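YfdX protein (Salmonella enterica I, PDB 6A02) is of unknown biochemical function but is linked to antibiotic stress and virulence in Salmonella Typhi. Local coordinates at residues Asn102-Lys107 with Glu118-Ala123; Ile85-Asp90 with Ala123-Ile128; Ile128-Leu133 with Ile169-Gln174. One frame throughout, in Å; residues are numbered along the deposited sequence. Where two conformers were deposited one is given.

In the fold
After helices 19-36 and 40-54 and the short strand 65-66, the chain enters strand 77-89, followed by helices 94-109 and 113-122, strand 125-135, helices 136-151 and 155-167, and strand 170-175. Contact 1 closes the short turn between helices 94-109 and 113-122. Contact 2 closes the longer loop around it, pairing the strand before that hairpin with the strand after it, so contact 1 lies within contact 2 and shares Ala123 with it. Contact 3 follows in series, closing a second helical excursion by bringing strand 170-175 onto strand 125-135. Contacts 2 and 3 share Ile128 and meet at Thr86 and Asn130, making strand 125-135 the middle of a three-stranded antiparallel sheet.

Contact 1 (Asn102-Lys107 with Glu118-Ala123); sequences NKANQK and EALKLA
Ala104 and Ala119 meet in a small apolar helix-helix contact within the hairpin of helices 94-109 and 113-122, at one end of the sheet. The short segments run antiparallel at 172°, and their axes approach to 8.3 Å, a close spacing that small residues make possible. Ala119 CB points into the partner helix and rests 3.6 Å from Ala104 CA, while the two CB atoms are 3.9 Å apart. Leu120 adds bulk beside them. Its CD2 reaches back to Ala104 CB at 3.6 Å, although its CB does not point directly at the other helix, and the same side chain also packs on Ile101, on Val125 and Val127 of the next strand, and on Tyr156 of the second subunit. On the exposed flank Lys103 lays its aliphatic chain over Ala119: CG stands anti to the backbone N (chi1 166°), and a bend at chi4 leaves NZ 3.6 Å from Ala119 CB and 3.9 Å from Leu122 CD1. Lysine suits this flank, since CG and CD pass alongside the Ala119 methyl and NZ ends close against both apolar groups. The arrangement is typical of an antiparallel helical hairpin with an alanine-lined interface.

Contact 2 (Ile85-Asp90 with Ala123-Ile128); sequences ITVAED and AGVSVI
Val125 CG1 stands anti to its backbone N (chi1 -177°) and meets Val87 CB at 3.8 Å, the two valines lying side by side and pointing the same way. In Val127 CG1 is also anti to N (177°), which carries it to Ile85 CG2 at 3.9 Å. Beta-branched residues suit these extended strands, and Val125 and Val127 also pack on Leu120, so helix 113-122 covers part of this face and Phe36 of the second subunit another. Glu89 runs alongside Val125, its CG 4.0 Å from Val125 CG2, and its carboxylate goes on to Lys97 and to Tyr156 of the second subunit. On the face of Thr86, Ala88, Ser126 and Ile128, Ser126 OG sits 3.2 Å from Ala88 CB and is hydrogen-bonded to Gln138 NE2 of the third subunit. Backbone bonds join Thr86 with Ile128 and Ala88 with Ser126, each pair in both directions. A nearly straight bond, Asp90 N to Gly124 O at 2.7 Å (173°), extends the pairing past the strand ends. Gly124 has positive phi in a Schellman motif ending helix 113-122; a side chain there would crowd Asp90 CB, so glycine fits. The whole is an antiparallel strand pair whose connection is a helical hairpin.

Contact 3 (Ile128-Leu133 with Ile169-Gln174); sequences IENQEL and IVVDSQ
Asn130 and Ser173 face each other across a non-hydrogen-bonded pair of an antiparallel sheet, where strand 170-175 is outermost within this chain and strand 125-135 lies in the middle. CG of Asn130 is anti to the carbonyl carbon (chi1 -50°), and OD1 is the atom that meets Ser173 OG, while ND2 turns to Thr86 and Ser84 on the far strand; an asparagine can thus join all three strands. Val171 lies on the same face, its CG1 3.7 Å from Asn130 CB. Further along, the extended Glu132 crosses Ile169 obliquely, and Ile169 CG2 lies against both Glu132 CG (3.3 Å) and the carboxylate oxygen OE2, so the methylene and the carboxylate share the contact.

The opposite face pairs Leu133 with Val170, CB to CG2 at 3.9 Å, while Leu133 CD1 reaches Asp172 CB. On this face Gln131 NE2 donates to Glu129 OE1 from well above the carboxylate plane, at 3.1 Å. The other oxygen, Glu129 OE2, is held by Ser83 and Leu12, so the buried carboxylate has partners at both oxygens. Backbone bonds link Glu129 with Gln174, Gln131 with Asp172 and Leu133 with Val170 in both directions. Across the subunit boundary, Val170 and Ser173 pack against Ser173 and Val170 of the third subunit. Across the Asn130-Ser173 pair, Ser173 OG donates to Asn130 OD1 at 2.6 Å, in the plane of the amide carbonyl and on a lone pair.

Contact 1 (Asn102-Lys107 with Glu118-Ala123)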
loop_
_atom_site.group_PDB
_atom_site.type_symbol
_atom_site.label_atom_id
_atom_site.label_comp_id
_atom_site.label_asym_id
_atom_site.label_seq_id
_atom_site.Cartn_x
_atom_site.Cartn_y
_atom_site.Cartn_z
ATOM N N ASN A 102 28.923 -11.212 -3.963
ATOM C CA ASN A 102 29.737 -11.982 -3.028
ATOM C C ASN A 102 30.512 -11.073 -2.083
ATOM O O ASN A 102 30.660 -11.383 -0.896
ATOM C CB ASN A 102 30.682 -12.908 -3.788
ATOM C CG ASN A 102 31.630 -13.645 -2.867
ATOM O OD1 ASN A 102 31.223 -14.547 -2.130
ATOM N ND2 ASN A 102 32.901 -13.255 -2.892
ATOM N N LYS A 103 31.005 -9.937 -2.584
ATOM C CA LYS A 103 31.711 -9.010 -1.707
ATOM C C LYS A 103 30.743 -8.299 -0.761
ATOM O O LYS A 103 31.082 -8.016 0.395
ATOM C CB LYS A 103 32.527 -8.019 -2.543
ATOM C CG LYS A 103 33.011 -6.828 -1.762
ATOM C CD LYS A 103 33.629 -5.779 -2.675
ATOM C CE LYS A 103 34.266 -4.686 -1.860
ATOM N NZ LYS A 103 33.453 -3.447 -1.972
ATOM N N ALA A 104 29.531 -7.995 -1.231
ATOM C CA ALA A 104 28.535 -7.410 -0.340
ATOM C C ALA A 104 28.215 -8.351 0.813
ATOM O O ALA A 104 28.039 -7.912 1.957
ATOM C CB ALA A 104 27.270 -7.068 -1.129
ATOM N N ASN A 105 28.149 -9.652 0.527
ATOM C CA ASN A 105 27.852 -10.633 1.569
ATOM C C ASN A 105 28.933 -10.654 2.646
ATOM O O ASN A 105 28.633 -10.831 3.833
ATOM C CB ASN A 105 27.660 -12.009 0.937
ATOM C CG ASN A 105 26.311 -12.144 0.261
ATOM O OD1 ASN A 105 25.358 -11.463 0.643
ATOM N ND2 ASN A 105 26.217 -13.025 -0.727
ATOM N N GLN A 106 30.193 -10.446 2.255
ATOM C CA GLN A 106 31.275 -10.411 3.236
ATOM C C GLN A 106 31.125 -9.235 4.194
ATOM O O GLN A 106 31.333 -9.378 5.405
ATOM C CB GLN A 106 32.623 -10.360 2.515
ATOM C CG GLN A 106 33.821 -10.215 3.437
ATOM C CD GLN A 106 34.062 -11.450 4.283
ATOM O OE1 GLN A 106 33.719 -12.567 3.886
ATOM N NE2 GLN A 106 34.657 -11.256 5.456
ATOM N N LYS A 107 30.755 -8.063 3.674
ATOM C CA LYS A 107 30.582 -6.898 4.535
ATOM C C LYS A 107 29.420 -7.083 5.507
ATOM O O LYS A 107 29.502 -6.657 6.666
ATOM C CB LYS A 107 30.382 -5.649 3.679
ATOM C CG LYS A 107 31.544 -5.379 2.745
ATOM C CD LYS A 107 32.842 -5.210 3.525
ATOM C CE LYS A 107 33.999 -4.899 2.593
ATOM N NZ LYS A 107 35.284 -4.802 3.341
ATOM N N GLU A 118 28.395 0.302 0.151
ATOM C CA GLU A 118 29.332 0.593 -0.928
ATOM C C GLU A 118 29.526 -0.612 -1.844
ATOM O O GLU A 118 29.592 -0.459 -3.071
ATOM C CB GLU A 118 30.650 1.122 -0.360
ATOM C CG GLU A 118 30.553 2.578 0.122
ATOM C CD GLU A 118 29.930 3.521 -0.920
ATOM O OE1 GLU A 118 30.345 3.482 -2.102
ATOM O OE2 GLU A 118 29.021 4.302 -0.556
ATOM N N ALA A 119 29.596 -1.821 -1.277
ATOM C CA ALA A 119 29.704 -3.013 -2.114
ATOM C C ALA A 119 28.446 -3.218 -2.951
ATOM O O ALA A 119 28.523 -3.636 -4.115
ATOM C CB ALA A 119 29.989 -4.248 -1.257
ATOM N N LEU A 120 27.274 -2.931 -2.378
ATOM C CA LEU A 120 26.044 -3.069 -3.150
ATOM C C LEU A 120 26.003 -2.088 -4.314
ATOM O O LEU A 120 25.501 -2.422 -5.396
ATOM C CB LEU A 120 24.821 -2.925 -2.240
ATOM C CG LEU A 120 24.585 -4.148 -1.346
ATOM C CD1 LEU A 120 23.458 -3.882 -0.362
ATOM C CD2 LEU A 120 24.281 -5.383 -2.180
ATOM N N LYS A 121 26.537 -0.878 -4.116
ATOM C CA LYS A 121 26.621 0.083 -5.215
ATOM C C LYS A 121 27.445 -0.478 -6.367
ATOM O O LYS A 121 27.076 -0.327 -7.537
ATOM C CB LYS A 121 27.217 1.401 -4.723
ATOM C CG LYS A 121 26.285 2.259 -3.895
ATOM C CD LYS A 121 26.951 3.590 -3.561
ATOM C CE LYS A 121 26.144 4.386 -2.553
ATOM N NZ LYS A 121 26.828 5.663 -2.203
ATOM N N LEU A 122 28.560 -1.147 -6.057
ATOM C CA LEU A 122 29.344 -1.782 -7.107
ATOM C C LEU A 122 28.570 -2.890 -7.805
ATOM O O LEU A 122 28.856 -3.194 -8.969
ATOM C CB LEU A 122 30.656 -2.322 -6.536
ATOM C CG LEU A 122 31.641 -1.280 -6.009
ATOM C CD1 LEU A 122 32.932 -1.962 -5.571
ATOM C CD2 LEU A 122 31.927 -0.211 -7.052
ATOM N N ALA A 123 27.600 -3.495 -7.127
ATOM C CA ALA A 123 26.725 -4.491 -7.728
ATOM C C ALA A 123 25.553 -3.871 -8.468
ATOM O O ALA A 123 24.678 -4.608 -8.933
ATOM C CB ALA A 123 26.202 -5.444 -6.653
#

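Contact 2 (Ile85-Asp90 with Ala123-Ile128)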
loop_
_atom_site.group_PDB
_atom_site.type_symbol
_atom_site.label_atom_id
_atom_site.label_comp_id
_atom_site.label_asym_id
_atom_site.label_seq_id
_atom_site.Cartn_x
_atom_site.Cartn_y
_atom_site.Cartn_z
ATOM N N ILE A 85 13.790 -2.154 4.200
ATOM C CA ILE A 85 14.722 -1.856 3.121
ATOM C C ILE A 85 14.014 -1.985 1.778
ATOM O O ILE A 85 13.240 -2.924 1.564
ATOM C CB ILE A 85 15.924 -2.823 3.175
ATOM C CG1 ILE A 85 16.685 -2.645 4.490
ATOM C CG2 ILE A 85 16.858 -2.622 1.982
ATOM C CD1 ILE A 85 17.348 -1.305 4.618
ATOM N N THR A 86 14.298 -1.049 0.872
ATOM C CA THR A 86 14.020 -1.214 -0.550
ATOM C C THR A 86 15.328 -1.200 -1.324
ATOM O O THR A 86 16.138 -0.273 -1.186
ATOM C CB THR A 86 13.125 -0.080 -1.060
ATOM O OG1 THR A 86 11.871 -0.156 -0.393
ATOM C CG2 THR A 86 12.919 -0.172 -2.593
ATOM N N VAL A 87 15.528 -2.216 -2.160
ATOM C CA VAL A 87 16.674 -2.261 -3.059
ATOM C C VAL A 87 16.210 -1.920 -4.469
ATOM O O VAL A 87 15.054 -2.150 -4.845
ATOM C CB VAL A 87 17.391 -3.628 -3.027
ATOM C CG1 VAL A 87 17.970 -3.879 -1.651
ATOM C CG2 VAL A 87 16.424 -4.741 -3.415
ATOM N N ALA A 88 17.123 -1.350 -5.252
ATOM C CA ALA A 88 16.899 -1.083 -6.670
ATOM C C ALA A 88 18.099 -1.616 -7.436
ATOM O O ALA A 88 19.208 -1.088 -7.306
ATOM C CB ALA A 88 16.729 0.414 -6.923
ATOM N N GLU A 89 17.879 -2.651 -8.239
ATOM C CA GLU A 89 18.956 -3.371 -8.905
ATOM C C GLU A 89 19.076 -2.924 -10.358
ATOM O O GLU A 89 18.135 -3.089 -11.139
ATOM C CB GLU A 89 18.690 -4.872 -8.842
ATOM C CG GLU A 89 18.585 -5.401 -7.425
ATOM C CD GLU A 89 18.725 -6.904 -7.367
ATOM O OE1 GLU A 89 19.186 -7.503 -8.361
ATOM O OE2 GLU A 89 18.369 -7.486 -6.331
ATOM N N ASP A 90 20.230 -2.364 -10.709
ATOM C CA ASP A 90 20.555 -2.100 -12.104
ATOM C C ASP A 90 20.809 -3.419 -12.820
ATOM O O ASP A 90 21.153 -4.430 -12.206
ATOM C CB ASP A 90 21.853 -1.296 -12.190
ATOM C CG ASP A 90 21.656 0.186 -11.943
ATOM O OD1 ASP A 90 20.545 0.601 -11.542
ATOM O OD2 ASP A 90 22.636 0.941 -12.128
ATOM N N ALA A 123 27.600 -3.495 -7.127
ATOM C CA ALA A 123 26.725 -4.491 -7.728
ATOM C C ALA A 123 25.553 -3.871 -8.468
ATOM O O ALA A 123 24.678 -4.608 -8.933
ATOM C CB ALA A 123 26.202 -5.444 -6.653
ATOM N N GLY A 124 25.517 -2.546 -8.576
ATOM C CA GLY A 124 24.406 -1.864 -9.212
ATOM C C GLY A 124 23.163 -1.750 -8.366
ATOM O O GLY A 124 22.073 -1.541 -8.912
ATOM N N VAL A 125 23.288 -1.875 -7.048
ATOM C CA VAL A 125 22.142 -1.927 -6.148
ATOM C C VAL A 125 22.164 -0.677 -5.277
ATOM O O VAL A 125 23.137 -0.433 -4.555
ATOM C CB VAL A 125 22.174 -3.198 -5.283
ATOM C CG1 VAL A 125 20.941 -3.274 -4.398
ATOM C CG2 VAL A 125 22.293 -4.443 -6.162
ATOM N N SER A 126 21.097 0.114 -5.337
ATOM C CA SER A 126 20.922 1.196 -4.380
ATOM C C SER A 126 20.032 0.716 -3.238
ATOM O O SER A 126 19.209 -0.189 -3.408
ATOM C CB SER A 126 20.319 2.434 -5.044
ATOM O OG SER A 126 19.029 2.159 -5.544
ATOM N N VAL A 127 20.202 1.334 -2.072
ATOM C CA VAL A 127 19.490 0.947 -0.857
ATOM C C VAL A 127 18.732 2.157 -0.331
ATOM O O VAL A 127 19.307 3.242 -0.181
ATOM C CB VAL A 127 20.443 0.401 0.225
ATOM C CG1 VAL A 127 19.672 0.069 1.493
ATOM C CG2 VAL A 127 21.147 -0.844 -0.283
ATOM N N ILE A 128 17.451 1.958 -0.038
ATOM C CA ILE A 128 16.603 2.967 0.586
ATOM C C ILE A 128 16.081 2.379 1.886
ATOM O O ILE A 128 15.671 1.215 1.924
ATOM C CB ILE A 128 15.432 3.334 -0.348
ATOM C CG1 ILE A 128 15.930 4.147 -1.543
ATOM C CG2 ILE A 128 14.337 4.085 0.408
ATOM C CD1 ILE A 128 16.281 5.565 -1.200
HETATM O O HOH W 1 17.053 1.678 -3.672
HETATM O O HOH W 2 21.927 -5.055 -9.635
HETATM O O HOH W 3 21.166 1.299 -8.585
#

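Contact 3 (Ile128-Leu133 with Ile169-Gln174)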
loop_
_atom_site.group_PDB
_atom_site.type_symbol
_atom_site.label_atom_id
_atom_site.label_comp_id
_atom_site.label_asym_id
_atom_site.label_seq_id
_atom_site.Cartn_x
_atom_site.Cartn_y
_atom_site.Cartn_z
ATOM N N ILE A 128 17.451 1.958 -0.038
ATOM C CA ILE A 128 16.603 2.967 0.586
ATOM C C ILE A 128 16.081 2.379 1.886
ATOM O O ILE A 128 15.671 1.215 1.924
ATOM C CB ILE A 128 15.432 3.334 -0.348
ATOM C CG1 ILE A 128 15.930 4.147 -1.543
ATOM C CG2 ILE A 128 14.337 4.085 0.408
ATOM C CD1 ILE A 128 16.281 5.565 -1.200
ATOM N N GLU A 129 16.108 3.169 2.957
ATOM C CA GLU A 129 15.551 2.741 4.230
ATOM C C GLU A 129 14.190 3.399 4.422
ATOM O O GLU A 129 14.070 4.628 4.325
ATOM C CB GLU A 129 16.486 3.105 5.383
ATOM C CG GLU A 129 15.973 2.621 6.703
ATOM C CD GLU A 129 16.820 3.051 7.876
ATOM O OE1 GLU A 129 17.374 4.171 7.849
ATOM O OE2 GLU A 129 16.908 2.266 8.839
ATOM N N ASN A 130 13.169 2.584 4.693
ATOM C CA ASN A 130 11.801 3.072 4.882
ATOM C C ASN A 130 11.502 3.057 6.371
ATOM O O ASN A 130 11.392 1.988 6.977
ATOM C CB ASN A 130 10.800 2.187 4.149
ATOM C CG ASN A 130 11.183 1.938 2.730
ATOM O OD1 ASN A 130 11.189 2.845 1.907
ATOM N ND2 ASN A 130 11.490 0.680 2.421
ATOM N N GLN A 131 11.355 4.234 6.956
ATOM C CA GLN A 131 11.094 4.363 8.377
ATOM C C GLN A 131 9.617 4.667 8.581
ATOM O O GLN A 131 9.127 5.717 8.143
ATOM C CB GLN A 131 11.957 5.465 8.986
ATOM C CG GLN A 131 13.460 5.154 8.949
ATOM C CD GLN A 131 14.288 6.193 9.667
ATOM O OE1 GLN A 131 13.755 7.139 10.252
ATOM N NE2 GLN A 131 15.604 6.021 9.632
ATOM N N GLU A 132 8.914 3.747 9.227
ATOM C CA GLU A 132 7.517 3.943 9.569
ATOM C C GLU A 132 7.453 4.782 10.836
ATOM O O GLU A 132 8.117 4.462 11.825
ATOM C CB GLU A 132 6.864 2.583 9.797
ATOM C CG GLU A 132 5.382 2.660 10.032
ATOM C CD GLU A 132 4.739 1.306 10.311
ATOM O OE1 GLU A 132 5.459 0.290 10.350
ATOM O OE2 GLU A 132 3.500 1.265 10.494
ATOM N N LEU A 133 6.651 5.851 10.805
ATOM C CA LEU A 133 6.566 6.816 11.893
ATOM C C LEU A 133 5.116 7.037 12.288
ATOM O O LEU A 133 4.212 6.976 11.446
ATOM C CB LEU A 133 7.141 8.186 11.478
ATOM C CG LEU A 133 8.443 8.214 10.664
ATOM C CD1 LEU A 133 8.773 9.625 10.202
ATOM C CD2 LEU A 133 9.597 7.653 11.473
ATOM N N ILE A 169 -0.019 6.838 10.238
ATOM C CA ILE A 169 1.278 6.228 9.963
ATOM C C ILE A 169 1.820 6.793 8.660
ATOM O O ILE A 169 1.132 6.784 7.630
ATOM C CB ILE A 169 1.139 4.705 9.848
ATOM C CG1 ILE A 169 0.664 4.089 11.167
ATOM C CG2 ILE A 169 2.451 4.102 9.396
ATOM C CD1 ILE A 169 0.245 2.649 11.028
ATOM N N VAL A 170 3.063 7.267 8.685
ATOM C CA VAL A 170 3.727 7.726 7.472
ATOM C C VAL A 170 5.011 6.933 7.300
ATOM O O VAL A 170 5.530 6.335 8.243
ATOM C CB VAL A 170 4.022 9.241 7.473
ATOM C CG1 VAL A 170 2.736 10.039 7.688
ATOM C CG2 VAL A 170 5.059 9.592 8.521
ATOM N N VAL A 171 5.519 6.913 6.078
ATOM C CA VAL A 171 6.753 6.197 5.768
ATOM C C VAL A 171 7.723 7.197 5.165
ATOM O O VAL A 171 7.492 7.711 4.060
ATOM C CB VAL A 171 6.516 5.016 4.822
ATOM C CG1 VAL A 171 7.846 4.334 4.480
ATOM C CG2 VAL A 171 5.548 4.012 5.447
ATOM N N ASP A 172 8.798 7.484 5.889
ATOM C CA ASP A 172 9.893 8.307 5.391
ATOM C C ASP A 172 10.891 7.369 4.727
ATOM O O ASP A 172 11.570 6.583 5.406
ATOM C CB ASP A 172 10.564 9.034 6.555
ATOM C CG ASP A 172 11.570 10.082 6.102
ATOM O OD1 ASP A 172 12.223 9.891 5.056
ATOM O OD2 ASP A 172 11.708 11.107 6.799
ATOM N N SER A 173 10.992 7.446 3.408
ATOM C CA SER A 173 11.944 6.644 2.651
ATOM C C SER A 173 13.138 7.525 2.323
ATOM O O SER A 173 12.987 8.552 1.649
ATOM C CB SER A 173 11.293 6.117 1.372
ATOM O OG SER A 173 10.186 5.282 1.676
ATOM N N GLN A 174 14.310 7.142 2.813
ATOM C CA GLN A 174 15.501 7.956 2.633
ATOM C C GLN A 174 16.647 7.103 2.122
ATOM O O GLN A 174 16.788 5.934 2.491
ATOM C CB GLN A 174 15.926 8.634 3.935
ATOM C CG GLN A 174 15.144 9.900 4.245
ATOM C CD GLN A 174 15.435 10.456 5.633
ATOM O OE1 GLN A 174 15.746 11.639 5.787
ATOM N NE2 GLN A 174 15.314 9.611 6.650
HETATM O O HOH W 4 16.701 6.515 6.523
#